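Local coordinates for protein leucine aminopeptidase (Parabacteroides distasonis, PDB 3TC8) that binds zinc and probably acts as an aminopeptidase or as a related glutaminyl-peptide cyclotransferase, at residues 66-74 and 177-188; 191-202 and 258-267. All coordinates share one frame; numbering follows the deposited sequence. Where two conformers were deposited one is given.

Two ways of building on one mixed sheet are illustrated here. In interaction 1 the helix 177-184 and the turn after it lie against strand 64-73, one border of the sheet; interaction 2 pairs strands 195-200 and 262-266, the latter forming the other border. Their centres are about 16 Å apart, yet the two contacts touch where Arg258 NE lies 2.8 Å from Ala183 O, a probable hydrogen bond, and where Trp182 CZ2 packs 3.5 Å from Tyr191 CD2. Interaction 2 runs closer to the metal: the side chain of Met201 is about 6 Å from the zinc ion, against about 12 Å for that of Leu177 in interaction 1.

Interaction 1 of 2, residues 66-74 and 177-188; sequences YQQEAILTA and LGTQFWAKNPHV
Gln68, Ala70 and Leu72 of the border strand 64-73 present alternate side chains to helix 177-184, a helix laid on the mixed sheet of this M28 fold; the short axes approach to 9.3 Å.

Apolar packing centres on Phe181. Ala70 CB sits over the middle of one ring face in a CH-pi contact, 3.7 Å from the centroid, while Leu72 divides its branches: CD2 meets Phe181 CD1 at 3.8 Å and CD1 rests against the backbone of Leu177 and Gly178. With CG anti to the carbonyl carbon (chi1 -56°), the leucine straddles this helical turn.

The aromatic pair lies at the other end, where His187 points CD2 at the centre of the Tyr66 ring, edge-to-face with planes at 67°.

Polar contacts concentrate on Gln68. Its extended chain carries the amide past the edge of Phe181, nearly perpendicular to that ring, so that NE2 donates to Asn185 O at 2.7 Å, approaching almost in line with the carbonyl though the hydrogen bond is bent (132°). Its OE1 lies at the Trp182 edge and accepts from Asn84 of the adjoining strand. Trimming Gln68 to an alanine is likely to leave Asn185 O without this donor, cost Asn84 ND2 one of two acceptors and open a gap beside Phe181. The histidine is itself held through another ring atom: Trp182 NE1 donates to His187 ND1 at 3.0 Å, in both ring planes.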
loop_
_atom_site.group_PDB
_atom_site.type_symbol
_atom_site.label_atom_id
_atom_site.label_comp_id
_atom_site.label_asym_id
_atom_site.label_seq_id
_atom_site.Cartn_x
_atom_site.Cartn_y
_atom_site.Cartn_z
ATOM N N TYR A 66 16.318 4.519 -2.095
ATOM C CA TYR A 66 16.188 5.897 -2.552
ATOM C C TYR A 66 15.121 6.586 -1.741
ATOM O O TYR A 66 14.064 6.030 -1.553
ATOM C CB TYR A 66 15.738 5.930 -4.022
ATOM C CG TYR A 66 16.473 5.145 -5.017
ATOM C CD1 TYR A 66 16.301 3.782 -5.112
ATOM C CD2 TYR A 66 17.269 5.756 -5.953
ATOM C CE1 TYR A 66 16.920 3.019 -6.068
ATOM C CE2 TYR A 66 17.929 5.014 -6.928
ATOM C CZ TYR A 66 17.727 3.646 -6.990
ATOM O OH TYR A 66 18.388 2.892 -7.944
ATOM N N GLN A 67 15.406 7.764 -1.231
ATOM C CA GLN A 67 14.431 8.555 -0.511
ATOM C C GLN A 67 14.103 9.779 -1.334
ATOM O O GLN A 67 14.942 10.669 -1.451
ATOM C CB GLN A 67 14.917 8.899 0.899
ATOM C CG GLN A 67 15.178 7.634 1.734
ATOM C CD GLN A 67 15.581 7.960 3.157
ATOM O OE1 GLN A 67 14.863 8.630 3.845
ATOM N NE2 GLN A 67 16.719 7.499 3.580
ATOM N N GLN A 68 12.953 9.799 -1.950
ATOM C CA GLN A 68 12.585 10.850 -2.855
ATOM C C GLN A 68 11.803 11.908 -2.082
ATOM O O GLN A 68 10.687 11.659 -1.722
ATOM C CB GLN A 68 11.768 10.242 -3.973
ATOM C CG GLN A 68 11.187 11.241 -4.922
ATOM C CD GLN A 68 10.433 10.521 -6.054
ATOM O OE1 GLN A 68 9.412 9.937 -5.842
ATOM N NE2 GLN A 68 11.004 10.597 -7.269
ATOM N N GLU A 69 12.441 13.031 -1.812
ATOM C CA GLU A 69 11.795 14.078 -1.054
ATOM C C GLU A 69 11.273 15.154 -1.987
ATOM O O GLU A 69 11.988 15.578 -2.871
ATOM C CB GLU A 69 12.770 14.663 -0.043
ATOM C CG GLU A 69 13.172 13.617 0.979
ATOM C CD GLU A 69 14.153 14.080 1.969
ATOM O OE1 GLU A 69 15.343 14.186 1.601
ATOM O OE2 GLU A 69 13.756 14.281 3.125
ATOM N N ALA A 70 10.058 15.621 -1.763
ATOM C CA ALA A 70 9.460 16.640 -2.598
ATOM C C ALA A 70 8.439 17.391 -1.777
ATOM O O ALA A 70 7.765 16.808 -0.926
ATOM C CB ALA A 70 8.773 16.029 -3.805
ATOM N N ILE A 71 8.286 18.683 -2.046
ATOM C CA ILE A 71 7.210 19.460 -1.451
ATOM C C ILE A 71 5.977 19.352 -2.337
ATOM O O ILE A 71 6.010 19.794 -3.505
ATOM C CB ILE A 71 7.627 20.926 -1.239
ATOM C CG1 ILE A 71 8.995 20.997 -0.565
ATOM C CG2 ILE A 71 6.574 21.659 -0.408
ATOM C CD1 ILE A 71 8.926 20.425 0.844
ATOM N N LEU A 72 4.926 18.758 -1.796
ATOM C CA LEU A 72 3.699 18.516 -2.524
ATOM C C LEU A 72 2.647 19.436 -1.965
ATOM O O LEU A 72 2.808 19.946 -0.870
ATOM C CB LEU A 72 3.302 17.063 -2.393
ATOM C CG LEU A 72 4.381 16.078 -2.848
ATOM C CD1 LEU A 72 3.894 14.652 -2.722
ATOM C CD2 LEU A 72 4.912 16.372 -4.300
ATOM N N THR A 73 1.614 19.723 -2.723
ATOM C CA THR A 73 0.592 20.687 -2.300
ATOM C C THR A 73 -0.743 19.995 -2.085
ATOM O O THR A 73 -1.279 19.390 -3.006
ATOM C CB THR A 73 0.475 21.835 -3.285
ATOM O OG1 THR A 73 1.766 22.430 -3.436
ATOM C CG2 THR A 73 -0.580 22.854 -2.831
ATOM N N ALA A 74 -1.247 20.042 -0.860
ATOM C CA ALA A 74 -2.532 19.470 -0.531
ATOM C C ALA A 74 -3.675 20.323 -1.046
ATOM O O ALA A 74 -3.483 21.489 -1.465
ATOM C CB ALA A 74 -2.672 19.297 0.989
ATOM N N LEU A 177 -0.838 11.833 -3.774
ATOM C CA LEU A 177 0.037 12.894 -4.246
ATOM C C LEU A 177 1.476 12.406 -4.450
ATOM O O LEU A 177 2.158 12.851 -5.379
ATOM C CB LEU A 177 0.015 14.069 -3.260
ATOM C CG LEU A 177 -1.312 14.774 -3.087
ATOM C CD1 LEU A 177 -1.229 15.786 -1.959
ATOM C CD2 LEU A 177 -1.799 15.426 -4.407
ATOM N N GLY A 178 1.965 11.544 -3.546
ATOM C CA GLY A 178 3.325 11.030 -3.706
ATOM C C GLY A 178 3.497 10.191 -4.955
ATOM O O GLY A 178 4.521 10.307 -5.641
ATOM N N THR A 179 2.512 9.369 -5.263
ATOM C CA THR A 179 2.544 8.559 -6.456
ATOM C C THR A 179 2.488 9.427 -7.696
ATOM O O THR A 179 3.196 9.180 -8.676
ATOM C CB THR A 179 1.388 7.527 -6.512
ATOM O OG1 THR A 179 1.431 6.777 -5.298
ATOM C CG2 THR A 179 1.571 6.582 -7.678
ATOM N N GLN A 180 1.654 10.471 -7.672
ATOM C CA GLN A 180 1.611 11.375 -8.801
ATOM C C GLN A 180 2.986 11.971 -9.082
ATOM O O GLN A 180 3.389 12.134 -10.235
ATOM C CB GLN A 180 0.556 12.465 -8.600
ATOM C CG GLN A 180 -0.906 11.932 -8.683
ATOM C CD GLN A 180 -1.886 13.044 -8.482
ATOM O OE1 GLN A 180 -1.934 13.970 -9.312
ATOM N NE2 GLN A 180 -2.611 13.045 -7.393
ATOM N N PHE A 181 3.691 12.419 -8.028
ATOM C CA PHE A 181 4.991 13.008 -8.185
ATOM C C PHE A 181 5.971 11.990 -8.765
ATOM O O PHE A 181 6.682 12.285 -9.719
ATOM C CB PHE A 181 5.507 13.532 -6.862
ATOM C CG PHE A 181 6.878 14.167 -7.013
ATOM C CD1 PHE A 181 6.979 15.471 -7.419
ATOM C CD2 PHE A 181 8.030 13.427 -6.813
ATOM C CE1 PHE A 181 8.218 16.038 -7.642
ATOM C CE2 PHE A 181 9.297 14.025 -7.025
ATOM C CZ PHE A 181 9.364 15.305 -7.460
ATOM N N TRP A 182 6.020 10.791 -8.182
ATOM C CA TRP A 182 6.953 9.769 -8.601
ATOM C C TRP A 182 6.709 9.338 -10.050
ATOM O O TRP A 182 7.639 9.110 -10.807
ATOM C CB TRP A 182 6.822 8.570 -7.660
ATOM C CG TRP A 182 7.646 7.384 -8.094
ATOM C CD1 TRP A 182 8.968 7.129 -7.834
ATOM C CD2 TRP A 182 7.176 6.309 -8.924
ATOM N NE1 TRP A 182 9.322 5.960 -8.449
ATOM C CE2 TRP A 182 8.251 5.429 -9.128
ATOM C CE3 TRP A 182 5.942 5.978 -9.455
ATOM C CZ2 TRP A 182 8.109 4.247 -9.855
ATOM C CZ3 TRP A 182 5.804 4.806 -10.205
ATOM C CH2 TRP A 182 6.878 3.964 -10.393
ATOM N N ALA A 183 5.442 9.209 -10.414
ATOM C CA ALA A 183 5.131 8.678 -11.735
ATOM C C ALA A 183 5.652 9.622 -12.825
ATOM O O ALA A 183 6.009 9.181 -13.914
ATOM C CB ALA A 183 3.660 8.399 -11.886
ATOM N N LYS A 184 5.657 10.920 -12.529
ATOM C CA LYS A 184 6.184 11.914 -13.427
ATOM C C LYS A 184 7.694 12.069 -13.293
ATOM O O LYS A 184 8.333 12.437 -14.248
ATOM C CB LYS A 184 5.489 13.261 -13.116
ATOM C CG LYS A 184 5.936 14.433 -13.922
ATOM C CD LYS A 184 5.169 15.722 -13.560
ATOM C CE LYS A 184 5.707 16.934 -14.276
ATOM N NZ LYS A 184 5.863 16.709 -15.703
ATOM N N ASN A 185 8.249 11.791 -12.123
ATOM C CA ASN A 185 9.645 11.975 -11.752
ATOM C C ASN A 185 10.151 10.691 -11.101
ATOM O O ASN A 185 10.382 10.668 -9.909
ATOM C CB ASN A 185 9.773 13.106 -10.706
ATOM C CG ASN A 185 9.281 14.426 -11.218
ATOM O OD1 ASN A 185 9.957 15.097 -12.002
ATOM N ND2 ASN A 185 8.088 14.825 -10.804
ATOM N N PRO A 186 10.340 9.612 -11.879
ATOM C CA PRO A 186 10.681 8.371 -11.203
ATOM C C PRO A 186 12.070 8.393 -10.641
ATOM O O PRO A 186 12.899 9.203 -11.030
ATOM C CB PRO A 186 10.499 7.326 -12.303
ATOM C CG PRO A 186 10.662 8.096 -13.569
ATOM C CD PRO A 186 10.018 9.424 -13.290
ATOM N N HIS A 187 12.348 7.482 -9.741
ATOM C CA HIS A 187 13.636 7.464 -9.049
ATOM C C HIS A 187 14.810 7.062 -9.914
ATOM O O HIS A 187 15.950 7.304 -9.542
ATOM C CB HIS A 187 13.537 6.521 -7.835
ATOM C CG HIS A 187 13.273 5.113 -8.207
ATOM N ND1 HIS A 187 12.045 4.680 -8.666
ATOM C CD2 HIS A 187 14.097 4.038 -8.209
ATOM C CE1 HIS A 187 12.150 3.397 -8.947
ATOM N NE2 HIS A 187 13.404 2.999 -8.745
ATOM N N VAL A 188 14.533 6.366 -11.008
ATOM C CA VAL A 188 15.511 6.122 -12.060
ATOM C C VAL A 188 14.803 6.517 -13.386
ATOM O O VAL A 188 13.581 6.379 -13.538
ATOM C CB VAL A 188 16.044 4.696 -12.108
ATOM C CG1 VAL A 188 16.807 4.326 -10.815
ATOM C CG2 VAL A 188 14.945 3.794 -12.320
#

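Interaction 2 of 2, residues 191-202 and 258-267; sequences YTAEYGILLDMV and RNIPSIDIIN
Gly196 to Asp200 and Pro261 to Ile265 are laced by a parallel beta ladder at the border of the sheet. Gly196 N donates to Pro261 O and Gly196 O receives Ile263 N; the alternation continues through Leu198, whose O accepts from Ile265 N at 2.9 Å in an almost straight bond (177°), and closes with Asp200 N on Ile265 O.

Side chains line both faces. On one, Ile265 CD1 rests against both Ile197 CG2, 3.6 Å away, and Leu199 CD2, 3.7 Å away. On the other, Leu198 and Asp264 run alongside each other, with CD2 of the leucine 3.5 Å from OD1 of the aspartate. Ser262 OG folds back to donate to Ile260 O, held beside its own backbone N by a chi1 of -59°.

Before the strands, Ile260 fills the junction by directing CD1 at Tyr191 CE2, 3.7 Å away. In the conformer given, Arg258 NH1 donates to Tyr191 O at 3.0 Å, the acceptor lying in the guanidinium plane, and NE binds Ala183 O. Beyond the strands, Asn267 N reaches Met201 O, a selenomethionine carbonyl, while Asn267 OD1 accepts from Thr208 N.

The next shell ties this pair into the fold: strand 96-102 flanks 195-200, and Ser215 OG of helix 213-233 binds Asp264 N. Asp200 OD2 and Asp264 OD2 lie 4.9 Å apart, and each is close to Asp249: a cluster of acids gathered near Asp127, which binds the zinc ion, and consistent with a polar site at this end of the strands.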
loop_
_atom_site.group_PDB
_atom_site.type_symbol
_atom_site.label_atom_id
_atom_site.label_comp_id
_atom_site.label_asym_id
_atom_site.label_seq_id
_atom_site.Cartn_x
_atom_site.Cartn_y
_atom_site.Cartn_z
ATOM N N TYR A 191 11.718 4.657 -15.562
ATOM C CA TYR A 191 11.478 3.466 -14.791
ATOM C C TYR A 191 10.332 2.687 -15.406
ATOM O O TYR A 191 9.267 3.245 -15.653
ATOM C CB TYR A 191 11.147 3.822 -13.341
ATOM C CG TYR A 191 10.771 2.599 -12.535
ATOM C CD1 TYR A 191 11.727 1.750 -12.038
ATOM C CD2 TYR A 191 9.441 2.228 -12.349
ATOM C CE1 TYR A 191 11.368 0.573 -11.364
ATOM C CE2 TYR A 191 9.094 1.115 -11.659
ATOM C CZ TYR A 191 10.055 0.254 -11.184
ATOM O OH TYR A 191 9.661 -0.872 -10.527
ATOM N N THR A 192 10.506 1.376 -15.472
ATOM C CA THR A 192 9.446 0.472 -15.873
ATOM C C THR A 192 9.531 -0.819 -15.052
ATOM O O THR A 192 10.546 -1.121 -14.442
ATOM C CB THR A 192 9.483 0.192 -17.382
ATOM O OG1 THR A 192 8.247 -0.405 -17.753
ATOM C CG2 THR A 192 10.637 -0.677 -17.767
ATOM N N ALA A 193 8.453 -1.562 -15.100
ATOM C CA ALA A 193 8.381 -2.898 -14.521
ATOM C C ALA A 193 7.383 -3.686 -15.348
ATOM O O ALA A 193 6.540 -3.121 -16.031
ATOM C CB ALA A 193 7.944 -2.823 -13.036
ATOM N N GLU A 194 7.412 -5.009 -15.224
ATOM C CA GLU A 194 6.510 -5.859 -15.955
ATOM C C GLU A 194 5.076 -5.646 -15.477
ATOM O O GLU A 194 4.153 -5.631 -16.282
ATOM C CB GLU A 194 6.906 -7.326 -15.774
ATOM C CG GLU A 194 8.330 -7.673 -16.260
ATOM C CD GLU A 194 8.551 -7.405 -17.725
ATOM O OE1 GLU A 194 7.826 -8.054 -18.498
ATOM O OE2 GLU A 194 9.432 -6.558 -18.096
ATOM N N TYR A 195 4.910 -5.524 -14.169
ATOM C CA TYR A 195 3.605 -5.268 -13.558
ATOM C C TYR A 195 3.853 -4.730 -12.164
ATOM O O TYR A 195 4.954 -4.784 -11.645
ATOM C CB TYR A 195 2.699 -6.525 -13.526
ATOM C CG TYR A 195 3.230 -7.682 -12.700
ATOM C CD1 TYR A 195 2.955 -7.767 -11.340
ATOM C CD2 TYR A 195 3.963 -8.711 -13.259
ATOM C CE1 TYR A 195 3.416 -8.791 -10.570
ATOM C CE2 TYR A 195 4.452 -9.750 -12.487
ATOM C CZ TYR A 195 4.183 -9.790 -11.114
ATOM O OH TYR A 195 4.620 -10.790 -10.305
ATOM N N GLY A 196 2.782 -4.195 -11.600
ATOM C CA GLY A 196 2.768 -3.691 -10.243
ATOM C C GLY A 196 1.640 -4.299 -9.408
ATOM O O GLY A 196 0.566 -4.604 -9.918
ATOM N N ILE A 197 1.911 -4.463 -8.107
ATOM C CA ILE A 197 0.908 -4.888 -7.143
ATOM C C ILE A 197 0.908 -3.890 -5.987
ATOM O O ILE A 197 1.935 -3.708 -5.319
ATOM C CB ILE A 197 1.127 -6.296 -6.576
ATOM C CG1 ILE A 197 1.145 -7.343 -7.719
ATOM C CG2 ILE A 197 0.065 -6.624 -5.550
ATOM C CD1 ILE A 197 1.568 -8.728 -7.206
ATOM N N LEU A 198 -0.223 -3.225 -5.776
ATOM C CA LEU A 198 -0.494 -2.364 -4.640
ATOM C C LEU A 198 -1.205 -3.164 -3.558
ATOM O O LEU A 198 -2.169 -3.849 -3.839
ATOM C CB LEU A 198 -1.385 -1.213 -5.106
ATOM C CG LEU A 198 -1.987 -0.303 -4.032
ATOM C CD1 LEU A 198 -0.921 0.384 -3.184
ATOM C CD2 LEU A 198 -2.878 0.733 -4.671
ATOM N N LEU A 199 -0.757 -3.019 -2.319
ATOM C CA LEU A 199 -1.437 -3.545 -1.159
ATOM C C LEU A 199 -2.001 -2.344 -0.399
ATOM O O LEU A 199 -1.232 -1.454 0.003
ATOM C CB LEU A 199 -0.494 -4.308 -0.244
ATOM C CG LEU A 199 0.306 -5.469 -0.876
ATOM C CD1 LEU A 199 1.141 -6.169 0.180
ATOM C CD2 LEU A 199 -0.626 -6.391 -1.613
ATOM N N ASP A 200 -3.278 -2.358 -0.126
ATOM C CA ASP A 200 -3.923 -1.283 0.635
ATOM C C ASP A 200 -5.012 -1.895 1.507
ATOM O O ASP A 200 -5.871 -2.569 0.965
ATOM C CB ASP A 200 -4.489 -0.243 -0.342
ATOM C CG ASP A 200 -4.983 1.026 0.300
ATOM O OD1 ASP A 200 -4.788 1.247 1.506
ATOM O OD2 ASP A 200 -5.561 1.912 -0.425
HETATM N N MSE A 201 -4.961 -1.708 2.815
HETATM C CA MSE A 201 -5.978 -2.310 3.692
HETATM C C MSE A 201 -6.069 -3.829 3.527
HETATM O O MSE A 201 -7.111 -4.379 3.161
HETATM C CB MSE A 201 -7.366 -1.612 3.539
HETATM C CG MSE A 201 -7.317 -0.137 3.955
HETATM SE SE MSE A 201 -8.962 0.745 3.971
HETATM C CE MSE A 201 -9.447 0.326 5.610
ATOM N N VAL A 202 -4.929 -4.441 3.785
ATOM C CA VAL A 202 -4.735 -5.876 3.691
ATOM C C VAL A 202 -4.534 -6.549 5.047
ATOM O O VAL A 202 -4.045 -7.668 5.113
ATOM C CB VAL A 202 -3.593 -6.240 2.727
ATOM C CG1 VAL A 202 -3.947 -5.830 1.301
ATOM C CG2 VAL A 202 -2.284 -5.693 3.201
ATOM N N ARG A 258 3.259 5.854 -15.586
ATOM C CA ARG A 258 4.420 4.986 -15.985
ATOM C C ARG A 258 4.039 3.906 -16.926
ATOM O O ARG A 258 4.910 3.163 -17.393
ATOM C CB ARG A 258 5.119 4.240 -14.840
ATOM C CG ARG A 258 5.627 5.053 -13.706
ATOM C CD ARG A 258 7.088 5.492 -13.806
ATOM N NE ARG A 258 7.112 6.712 -14.591
ATOM C CZ ARG A 258 7.701 6.906 -15.750
ATOM N NH1 ARG A 258 8.454 5.994 -16.354
ATOM N NH2 ARG A 258 7.562 8.092 -16.282
ATOM N N ASN A 259 2.736 3.737 -17.214
ATOM C CA ASN A 259 2.280 2.693 -18.127
ATOM C C ASN A 259 2.720 1.314 -17.653
ATOM O O ASN A 259 3.093 0.467 -18.444
ATOM C CB ASN A 259 2.772 2.945 -19.568
ATOM C CG ASN A 259 1.974 2.182 -20.591
ATOM O OD1 ASN A 259 0.758 2.018 -20.453
ATOM N ND2 ASN A 259 2.657 1.695 -21.628
ATOM N N ILE A 260 2.670 1.093 -16.338
ATOM C CA ILE A 260 2.933 -0.221 -15.737
ATOM C C ILE A 260 1.587 -0.813 -15.358
ATOM O O ILE A 260 0.904 -0.248 -14.499
ATOM C CB ILE A 260 3.849 -0.132 -14.506
ATOM C CG1 ILE A 260 5.227 0.445 -14.882
ATOM C CG2 ILE A 260 3.958 -1.522 -13.850
ATOM C CD1 ILE A 260 6.045 0.841 -13.664
ATOM N N PRO A 261 1.187 -1.940 -16.006
ATOM C CA PRO A 261 -0.069 -2.592 -15.623
ATOM C C PRO A 261 -0.024 -2.970 -14.138
ATOM O O PRO A 261 0.857 -3.723 -13.748
ATOM C CB PRO A 261 -0.148 -3.832 -16.532
ATOM C CG PRO A 261 0.764 -3.487 -17.703
ATOM C CD PRO A 261 1.882 -2.677 -17.080
ATOM N N SER A 262 -0.994 -2.482 -13.372
ATOM C CA SER A 262 -0.935 -2.606 -11.907
ATOM C C SER A 262 -2.290 -2.949 -11.356
ATOM O O SER A 262 -3.338 -2.540 -11.894
ATOM C CB SER A 262 -0.402 -1.335 -11.274
ATOM O OG SER A 262 0.872 -0.990 -11.720
ATOM N N ILE A 263 -2.280 -3.696 -10.262
ATOM C CA ILE A 263 -3.481 -4.095 -9.576
ATOM C C ILE A 263 -3.467 -3.605 -8.129
ATOM O O ILE A 263 -2.406 -3.294 -7.557
ATOM C CB ILE A 263 -3.652 -5.625 -9.618
ATOM C CG1 ILE A 263 -2.699 -6.368 -8.672
ATOM C CG2 ILE A 263 -3.539 -6.144 -11.071
ATOM C CD1 ILE A 263 -3.082 -7.833 -8.454
ATOM N N ASP A 264 -4.666 -3.604 -7.540
ATOM C CA ASP A 264 -4.874 -3.240 -6.141
ATOM C C ASP A 264 -5.481 -4.387 -5.398
ATOM O O ASP A 264 -6.559 -4.858 -5.804
ATOM C CB ASP A 264 -5.785 -2.004 -6.070
ATOM C CG ASP A 264 -5.801 -1.307 -4.742
ATOM O OD1 ASP A 264 -5.156 -1.711 -3.763
ATOM O OD2 ASP A 264 -6.540 -0.238 -4.691
ATOM N N ILE A 265 -4.800 -4.857 -4.352
ATOM C CA ILE A 265 -5.315 -5.838 -3.413
ATOM C C ILE A 265 -5.769 -5.023 -2.214
ATOM O O ILE A 265 -4.941 -4.451 -1.492
ATOM C CB ILE A 265 -4.236 -6.873 -3.013
ATOM C CG1 ILE A 265 -3.645 -7.575 -4.246
ATOM C CG2 ILE A 265 -4.807 -7.866 -2.006
ATOM C CD1 ILE A 265 -2.562 -8.553 -3.970
ATOM N N ILE A 266 -7.078 -4.969 -2.001
ATOM C CA ILE A 266 -7.708 -4.046 -1.053
ATOM C C ILE A 266 -9.000 -4.608 -0.548
ATOM O O ILE A 266 -9.800 -5.135 -1.315
ATOM C CB ILE A 266 -7.892 -2.631 -1.692
ATOM C CG1 ILE A 266 -8.584 -1.681 -0.713
ATOM C CG2 ILE A 266 -8.622 -2.676 -3.024
ATOM C CD1 ILE A 266 -8.508 -0.213 -1.120
ATOM N N ASN A 267 -9.214 -4.496 0.748
ATOM C CA ASN A 267 -10.481 -4.913 1.353
ATOM C C ASN A 267 -11.625 -4.048 0.799
ATOM O O ASN A 267 -11.623 -2.825 0.963
ATOM C CB ASN A 267 -10.301 -4.779 2.868
ATOM C CG ASN A 267 -11.435 -5.391 3.681
ATOM O OD1 ASN A 267 -12.386 -5.993 3.137
ATOM N ND2 ASN A 267 -11.336 -5.236 5.004
HETATM O O HOH W 1 7.425 2.719 -18.095
HETATM O O HOH W 2 6.211 0.885 -18.774
HETATM O O HOH W 3 5.314 -2.203 -18.293
HETATM O O HOH W 4 -8.462 -4.923 5.622
#